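Local coordinates for Mgp-operon protein 3 (Mycoplasma pneumoniae, PDB 6RJ1) that probably works with the adhesin P1 as an extracellular, sugar-recognising component in the attachment of the bacterium to host cells, at residues Q79-F84 with P137-E142; K796-A801 with F814-D819; K952-K957 with Q968-V973. All coordinates share one frame; numbering follows the deposited sequence.

Contact 1: Q79-F84 with P137-E142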
# COMPACT_ATOMS: atom_id res chain seq x y z
N GLN A 79 -13.58 24.93 12.87
CA GLN A 79 -12.47 25.13 11.95
C GLN A 79 -11.63 23.85 11.80
O GLN A 79 -11.34 23.18 12.79
CB GLN A 79 -11.61 26.32 12.39
CG GLN A 79 -11.08 27.16 11.22
CD GLN A 79 -12.04 28.22 10.71
OE1 GLN A 79 -13.26 28.05 10.68
NE2 GLN A 79 -11.49 29.34 10.28
N ASN A 80 -11.26 23.52 10.55
CA ASN A 80 -10.46 22.35 10.23
C ASN A 80 -9.02 22.55 10.70
O ASN A 80 -8.43 23.60 10.44
CB ASN A 80 -10.51 22.05 8.72
CG ASN A 80 -10.06 20.67 8.29
OD1 ASN A 80 -9.50 19.87 9.06
ND2 ASN A 80 -10.30 20.34 7.04
N ALA A 81 -8.47 21.55 11.43
CA ALA A 81 -7.11 21.56 11.96
C ALA A 81 -6.11 21.46 10.82
O ALA A 81 -4.97 21.92 10.93
CB ALA A 81 -6.92 20.41 12.92
N LEU A 82 -6.56 20.86 9.71
CA LEU A 82 -5.85 20.66 8.45
C LEU A 82 -6.16 21.84 7.52
O LEU A 82 -7.33 22.20 7.34
CB LEU A 82 -6.32 19.33 7.83
CG LEU A 82 -5.33 18.17 7.74
CD1 LEU A 82 -4.46 18.06 8.97
CD2 LEU A 82 -6.06 16.86 7.52
N SER A 83 -5.11 22.46 6.98
CA SER A 83 -5.23 23.59 6.04
C SER A 83 -3.99 23.70 5.16
O SER A 83 -2.94 23.15 5.50
CB SER A 83 -5.45 24.90 6.78
OG SER A 83 -4.35 25.20 7.62
N PHE A 84 -4.12 24.42 4.04
CA PHE A 84 -2.99 24.65 3.15
C PHE A 84 -2.20 25.86 3.66
O PHE A 84 -2.80 26.89 4.00
CB PHE A 84 -3.46 24.86 1.71
CG PHE A 84 -4.06 23.65 1.01
CD1 PHE A 84 -3.26 22.57 0.64
CD2 PHE A 84 -5.40 23.62 0.68
CE1 PHE A 84 -3.81 21.47 -0.01
CE2 PHE A 84 -5.95 22.52 0.01
CZ PHE A 84 -5.15 21.44 -0.32
N PRO A 137 -8.97 16.51 4.00
CA PRO A 137 -10.08 15.91 4.76
C PRO A 137 -10.44 16.78 5.98
O PRO A 137 -9.63 17.64 6.36
CB PRO A 137 -9.54 14.55 5.18
CG PRO A 137 -8.07 14.71 5.18
CD PRO A 137 -7.76 15.67 4.07
N TYR A 138 -11.64 16.59 6.56
CA TYR A 138 -12.02 17.40 7.71
C TYR A 138 -11.68 16.75 9.05
O TYR A 138 -11.95 15.57 9.27
CB TYR A 138 -13.49 17.83 7.64
CG TYR A 138 -13.91 18.75 8.77
CD1 TYR A 138 -13.78 20.13 8.66
CD2 TYR A 138 -14.44 18.24 9.95
CE1 TYR A 138 -14.15 20.98 9.70
CE2 TYR A 138 -14.78 19.08 11.01
CZ TYR A 138 -14.65 20.45 10.87
OH TYR A 138 -15.02 21.27 11.91
N VAL A 139 -11.10 17.55 9.96
CA VAL A 139 -10.77 17.18 11.34
C VAL A 139 -10.89 18.45 12.20
O VAL A 139 -10.18 19.43 11.97
CB VAL A 139 -9.45 16.38 11.52
CG1 VAL A 139 -8.22 17.15 11.05
CG2 VAL A 139 -9.29 15.90 12.96
N LYS A 140 -11.87 18.45 13.11
CA LYS A 140 -12.21 19.61 13.94
C LYS A 140 -11.17 19.87 15.03
O LYS A 140 -10.84 18.96 15.79
CB LYS A 140 -13.64 19.47 14.49
CG LYS A 140 -14.08 20.49 15.55
CD LYS A 140 -14.45 19.78 16.86
CE LYS A 140 -14.95 20.69 17.95
NZ LYS A 140 -16.35 21.12 17.73
N GLN A 141 -10.66 21.12 15.08
CA GLN A 141 -9.71 21.59 16.09
C GLN A 141 -10.49 21.62 17.39
O GLN A 141 -11.54 22.26 17.46
CB GLN A 141 -9.17 22.98 15.73
CG GLN A 141 -7.66 23.04 15.78
CD GLN A 141 -7.13 24.42 15.52
OE1 GLN A 141 -6.57 25.06 16.41
NE2 GLN A 141 -7.26 24.89 14.28
N GLU A 142 -10.03 20.87 18.40
CA GLU A 142 -10.77 20.67 19.63
C GLU A 142 -10.79 21.90 20.57
O GLU A 142 -11.51 22.85 20.24
CB GLU A 142 -10.31 19.40 20.33
CG GLU A 142 -10.66 18.19 19.48
CD GLU A 142 -10.96 16.90 20.20
OE1 GLU A 142 -10.16 16.50 21.08
OE2 GLU A 142 -11.99 16.27 19.87
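Asn80 meets three successive residues of 137-142 with one side chain, and its amide carries much of the contact. CG lies anti to the backbone N (chi1 -163°), which carries it to the side of the other segment. There ND2 donates to Pro137 O at 2.9 Å; the acceptor lies almost in the amide plane. OD1 accepts from Val139 N at 3.0 Å and from Leu82 N at 3.2 Å, the two donors standing above opposite faces of the carbonyl plane. The second of these bonds makes an Asx turn of residues 80-82, so one amide shapes its own loop while gripping the other.

Flanking backbone bonds give the register. Ala81 N donates to Val139 O at 2.8 Å, and Gln141 N donates to Gln79 O at 3.2 Å. Together they frame Asn80 and Lys140 as a non-hydrogen-bonded antiparallel pair, an isolated bridge just before strand 82-84.

CD1 of Tyr138 comes within 3.8 Å of Asn80 CG, an oblique approach to the ring. The apolar side is built from Leu82, whose CD2 meets Pro137 CG at 3.8 Å, the two side chains crossing obliquely. Next to it, Ala81 CB touches Val139 CG1 at 4.0 Å, while the CG of Gln141, a chain extended beyond that atom, also lies against Ala81 CB.

Strand 64-66 pairs with strand 82-84 and adds Phe66 against Ala81 and Leu82. Trp492 of strand 487-492 touches Leu82 and Pro137 and bonds to Tyr138 O. Helix 157-163 covers Val139 with Tyr158 and Leu161, so the bridge joins the small two-stranded sheet to that helix and to strand 487-492 of the eight-stranded sheet.

Contact 2: K796-A801 with F814-D819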
# COMPACT_ATOMS: atom_id res chain seq x y z
N LYS A 796 -25.07 -12.73 -16.79
CA LYS A 796 -24.31 -11.54 -17.18
C LYS A 796 -22.85 -11.90 -17.55
O LYS A 796 -22.33 -12.87 -16.98
CB LYS A 796 -24.30 -10.51 -16.03
CG LYS A 796 -25.66 -9.89 -15.70
CD LYS A 796 -26.02 -8.67 -16.57
CE LYS A 796 -25.46 -7.30 -16.22
NZ LYS A 796 -25.68 -6.93 -14.79
N PRO A 797 -22.17 -11.15 -18.45
CA PRO A 797 -20.76 -11.49 -18.78
C PRO A 797 -19.81 -11.28 -17.60
O PRO A 797 -19.89 -10.25 -16.93
CB PRO A 797 -20.43 -10.55 -19.95
CG PRO A 797 -21.38 -9.42 -19.82
CD PRO A 797 -22.63 -9.98 -19.23
N ASN A 798 -18.92 -12.26 -17.36
CA ASN A 798 -17.95 -12.26 -16.27
C ASN A 798 -16.91 -11.15 -16.38
O ASN A 798 -16.57 -10.71 -17.48
CB ASN A 798 -17.21 -13.61 -16.16
CG ASN A 798 -18.06 -14.84 -15.94
OD1 ASN A 798 -19.10 -14.82 -15.27
ND2 ASN A 798 -17.60 -15.95 -16.49
N TYR A 799 -16.39 -10.72 -15.23
CA TYR A 799 -15.35 -9.71 -15.15
C TYR A 799 -14.42 -9.96 -13.98
O TYR A 799 -14.84 -10.45 -12.93
CB TYR A 799 -15.91 -8.27 -15.18
CG TYR A 799 -16.86 -7.93 -14.05
CD1 TYR A 799 -16.39 -7.39 -12.86
CD2 TYR A 799 -18.23 -8.09 -14.20
CE1 TYR A 799 -17.26 -7.05 -11.82
CE2 TYR A 799 -19.12 -7.76 -13.18
CZ TYR A 799 -18.62 -7.24 -11.99
OH TYR A 799 -19.49 -6.91 -10.99
N SER A 800 -13.15 -9.63 -14.18
CA SER A 800 -12.11 -9.80 -13.19
C SER A 800 -11.18 -8.62 -13.20
O SER A 800 -11.11 -7.90 -14.19
CB SER A 800 -11.33 -11.08 -13.47
OG SER A 800 -12.16 -12.22 -13.35
N ALA A 801 -10.45 -8.43 -12.12
CA ALA A 801 -9.44 -7.39 -12.02
C ALA A 801 -8.14 -8.09 -11.73
O ALA A 801 -8.12 -9.09 -11.01
CB ALA A 801 -9.77 -6.43 -10.90
N PHE A 814 -15.31 -11.76 -9.54
CA PHE A 814 -16.60 -11.21 -9.11
C PHE A 814 -17.78 -11.93 -9.75
O PHE A 814 -17.64 -12.52 -10.82
CB PHE A 814 -16.67 -9.70 -9.43
CG PHE A 814 -15.49 -8.88 -8.96
CD1 PHE A 814 -15.43 -8.40 -7.66
CD2 PHE A 814 -14.43 -8.61 -9.82
CE1 PHE A 814 -14.33 -7.66 -7.22
CE2 PHE A 814 -13.33 -7.87 -9.38
CZ PHE A 814 -13.29 -7.40 -8.08
N ASN A 815 -18.95 -11.88 -9.08
CA ASN A 815 -20.21 -12.45 -9.56
C ASN A 815 -20.89 -11.35 -10.40
O ASN A 815 -21.29 -10.32 -9.85
CB ASN A 815 -21.09 -12.87 -8.37
CG ASN A 815 -22.34 -13.61 -8.76
OD1 ASN A 815 -23.21 -13.10 -9.49
ND2 ASN A 815 -22.48 -14.82 -8.26
N PRO A 816 -21.00 -11.52 -11.73
CA PRO A 816 -21.61 -10.45 -12.55
C PRO A 816 -23.13 -10.30 -12.42
O PRO A 816 -23.67 -9.25 -12.80
CB PRO A 816 -21.17 -10.80 -13.97
CG PRO A 816 -20.99 -12.28 -13.95
CD PRO A 816 -20.56 -12.66 -12.56
N ASP A 817 -23.81 -11.33 -11.91
CA ASP A 817 -25.27 -11.32 -11.73
C ASP A 817 -25.70 -10.50 -10.49
O ASP A 817 -26.86 -10.09 -10.42
CB ASP A 817 -25.83 -12.75 -11.64
CG ASP A 817 -25.38 -13.69 -12.75
OD1 ASP A 817 -25.37 -13.26 -13.93
OD2 ASP A 817 -25.06 -14.86 -12.44
N THR A 818 -24.77 -10.30 -9.52
CA THR A 818 -25.04 -9.57 -8.27
C THR A 818 -24.09 -8.38 -8.05
O THR A 818 -24.36 -7.56 -7.17
CB THR A 818 -24.98 -10.52 -7.06
OG1 THR A 818 -23.65 -11.03 -6.90
CG2 THR A 818 -26.01 -11.65 -7.12
N ASP A 819 -22.97 -8.31 -8.82
CA ASP A 819 -21.93 -7.28 -8.74
C ASP A 819 -21.30 -7.26 -7.34
O ASP A 819 -21.13 -6.21 -6.71
CB ASP A 819 -22.41 -5.90 -9.23
CG ASP A 819 -22.88 -5.90 -10.67
OD1 ASP A 819 -22.08 -6.29 -11.56
OD2 ASP A 819 -24.04 -5.51 -10.92
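Tyr799 OH donates to Asp819 OD1 at 2.7 Å, the shortest polar bond between 796-801 and 814-819. OD1 receives it on its anti lone pair, away from OD2, and ring and carboxylate planes are nearly coplanar, 29° apart. CG of Tyr799 stands between the backbone N and the carbonyl carbon (chi1 60°), which puts CG on the side of 814-819.

On the way to that bond the ring passes two residues. Its CE1 touches Phe814 CB at 3.6 Å, and its CE2 lies 3.8 Å from Pro816 CB. The rings of Tyr799 and Phe814 are near parallel but slid apart, with centroids 5.6 Å from each other, so overlap is slight and the pair is not a true stack. Phe814 instead turns its ring edge to the opposite strand: Tyr799 O lies in the ring plane, and CE2 reaches Ala801 CB at 4.1 Å. Val551 and Ile698, from strands 549-563 and 693-699, pack on this aromatic side.

At the open end of the hairpin Lys796 N donates to Asp817 OD1 at 2.9 Å, nearly along the C-O axis. The ring of Pro816 packs on the same residue, its CG against Lys796 O at 3.4 Å.

Lys796 NZ lies 4.4 Å from Asp819 OD2, beyond a salt bridge. With a phenol donating to one oxygen and an ammonium group in the vicinity of the other, the ionised form of Asp819 is probably stabilised. The two carboxylates thus do different work, Asp817 gripping backbone and Asp819 fixing an aromatic side chain.

Contact 3: K952-K957 with Q968-V973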
# COMPACT_ATOMS: atom_id res chain seq x y z
N LYS A 952 11.47 6.28 -33.55
CA LYS A 952 11.75 4.95 -34.10
C LYS A 952 10.56 4.01 -33.82
O LYS A 952 10.19 3.81 -32.66
CB LYS A 952 13.07 4.41 -33.53
CG LYS A 952 13.47 3.04 -34.06
CD LYS A 952 14.50 2.36 -33.17
CE LYS A 952 14.21 0.88 -33.02
NZ LYS A 952 15.31 0.17 -32.31
N VAL A 953 9.95 3.47 -34.89
CA VAL A 953 8.79 2.58 -34.79
C VAL A 953 9.13 1.13 -35.12
O VAL A 953 9.65 0.84 -36.19
CB VAL A 953 7.57 3.10 -35.61
CG1 VAL A 953 6.36 2.18 -35.44
CG2 VAL A 953 7.20 4.53 -35.23
N ASP A 954 8.82 0.22 -34.18
CA ASP A 954 9.03 -1.22 -34.30
C ASP A 954 7.66 -1.91 -34.40
O ASP A 954 6.76 -1.60 -33.62
CB ASP A 954 9.80 -1.76 -33.07
CG ASP A 954 11.32 -1.81 -33.17
OD1 ASP A 954 11.87 -1.39 -34.21
OD2 ASP A 954 11.96 -2.28 -32.20
N ILE A 955 7.51 -2.84 -35.36
CA ILE A 955 6.27 -3.60 -35.54
C ILE A 955 6.46 -5.01 -34.98
O ILE A 955 7.45 -5.67 -35.28
CB ILE A 955 5.79 -3.62 -37.03
CG1 ILE A 955 5.75 -2.19 -37.67
CG2 ILE A 955 4.46 -4.37 -37.20
CD1 ILE A 955 4.75 -1.11 -37.05
N TYR A 956 5.49 -5.46 -34.18
CA TYR A 956 5.48 -6.79 -33.57
C TYR A 956 4.20 -7.55 -33.94
O TYR A 956 3.13 -6.94 -34.04
CB TYR A 956 5.59 -6.66 -32.04
CG TYR A 956 6.96 -6.24 -31.55
CD1 TYR A 956 7.36 -4.90 -31.57
CD2 TYR A 956 7.84 -7.17 -30.98
CE1 TYR A 956 8.60 -4.51 -31.08
CE2 TYR A 956 9.09 -6.78 -30.50
CZ TYR A 956 9.47 -5.45 -30.54
OH TYR A 956 10.69 -5.04 -30.04
N LYS A 957 4.32 -8.87 -34.16
CA LYS A 957 3.18 -9.72 -34.48
C LYS A 957 2.64 -10.36 -33.20
O LYS A 957 3.38 -11.06 -32.51
CB LYS A 957 3.55 -10.77 -35.53
CG LYS A 957 2.35 -11.27 -36.33
CD LYS A 957 2.06 -12.74 -36.08
CE LYS A 957 1.01 -13.29 -37.01
NZ LYS A 957 -0.36 -12.85 -36.65
N GLN A 968 10.72 -6.94 -41.60
CA GLN A 968 10.25 -6.42 -42.89
C GLN A 968 9.48 -5.12 -42.75
O GLN A 968 9.80 -4.15 -43.44
CB GLN A 968 9.37 -7.46 -43.58
CG GLN A 968 10.11 -8.34 -44.56
CD GLN A 968 9.48 -8.25 -45.92
OE1 GLN A 968 10.02 -7.64 -46.85
NE2 GLN A 968 8.30 -8.84 -46.05
N LEU A 969 8.44 -5.11 -41.89
CA LEU A 969 7.58 -3.96 -41.64
C LEU A 969 8.25 -2.92 -40.76
O LEU A 969 8.01 -1.73 -40.96
CB LEU A 969 6.23 -4.37 -41.03
CG LEU A 969 5.24 -5.09 -41.96
CD1 LEU A 969 4.11 -5.69 -41.17
CD2 LEU A 969 4.68 -4.15 -43.00
N SER A 970 9.07 -3.36 -39.77
CA SER A 970 9.79 -2.45 -38.86
C SER A 970 10.77 -1.59 -39.63
O SER A 970 10.83 -0.39 -39.38
CB SER A 970 10.50 -3.22 -37.75
OG SER A 970 9.58 -3.90 -36.92
N GLU A 971 11.52 -2.19 -40.58
CA GLU A 971 12.46 -1.45 -41.42
C GLU A 971 11.68 -0.55 -42.39
O GLU A 971 12.03 0.62 -42.52
CB GLU A 971 13.39 -2.41 -42.20
CG GLU A 971 14.52 -1.69 -42.94
CD GLU A 971 15.10 -2.43 -44.12
OE1 GLU A 971 14.73 -2.10 -45.28
OE2 GLU A 971 15.92 -3.35 -43.90
N ASN A 972 10.61 -1.09 -43.01
CA ASN A 972 9.72 -0.42 -43.97
C ASN A 972 9.12 0.87 -43.41
O ASN A 972 9.12 1.90 -44.09
CB ASN A 972 8.61 -1.38 -44.41
CG ASN A 972 7.69 -0.83 -45.46
OD1 ASN A 972 8.00 -0.83 -46.65
ND2 ASN A 972 6.53 -0.35 -45.03
N VAL A 973 8.61 0.82 -42.17
CA VAL A 973 8.01 1.96 -41.47
C VAL A 973 9.10 2.97 -41.01
O VAL A 973 8.81 4.16 -40.88
CB VAL A 973 7.05 1.50 -40.34
CG1 VAL A 973 7.80 1.08 -39.08
CG2 VAL A 973 5.99 2.55 -40.04
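Ile955 N donates to Ser970 OG at 2.8 Å, with 161° at the hydrogen, the one hydrogen bond between strand 952-957 and helix 968-973. OG is anti to the carbonyl carbon of its own residue (chi1 -64°), a rotation that carries the hydroxyl from the helix to the strand backbone.

Aliphatic contacts lie around this bond. CG1 of Ile955 meets Leu969 CB at 4.0 Å. The same CG1 is 4.1 Å from Val973 CG1, so it touches residues one helical turn apart. That valine branch also reaches Val953, with CG1 at 4.0 Å from Val953 CB and the two side chains at about a right angle.

Strand alternation turns Val953 and Ile955 to the helix; the near-antiparallel axes, 6.6 Å apart at closest and at 158°, pair Ile955 with Leu969 and Val953 with Val973 a turn on. In this way the C-terminal helix 967-974, which the chain reaches through strand 962-965, packs against strand 952-959 of the four-stranded antiparallel sheet.

Further out, Ser970 OG is also bonded to Asp966 O, and Asp966 OD1 bonds to Leu969 N. Asp954 forms salt bridges through OD1 with Lys965 and Lys974.

Because Asp966 O can only accept, Ser970 OG must donate to it while accepting from Ile955 N; the hydroxyl links two backbones, and the two lysines would probably keep Asp954 ionised.

How the contacts relate
Following the chain, contact 1 closes first, bringing the loop after strand 125-135 back to residues 79-84 across 52 intervening residues. It ties the two-stranded sheet of 64-66 and 82-84 to the loop leaving the eight-stranded sheet. Contact 2 comes much later and closes a short loop, tying together the two ends of the hairpin 799-805 and 808-815 in a five-stranded sheet. Contact 3 is last, folding the C-terminal helix 967-974 back on the four-stranded sheet. All three are in series, so none encloses or crosses another. They are also separate in space: nearest atoms of contacts 1 and 2 are about 26 Å apart, those of contacts 2 and 3 about 24 Å.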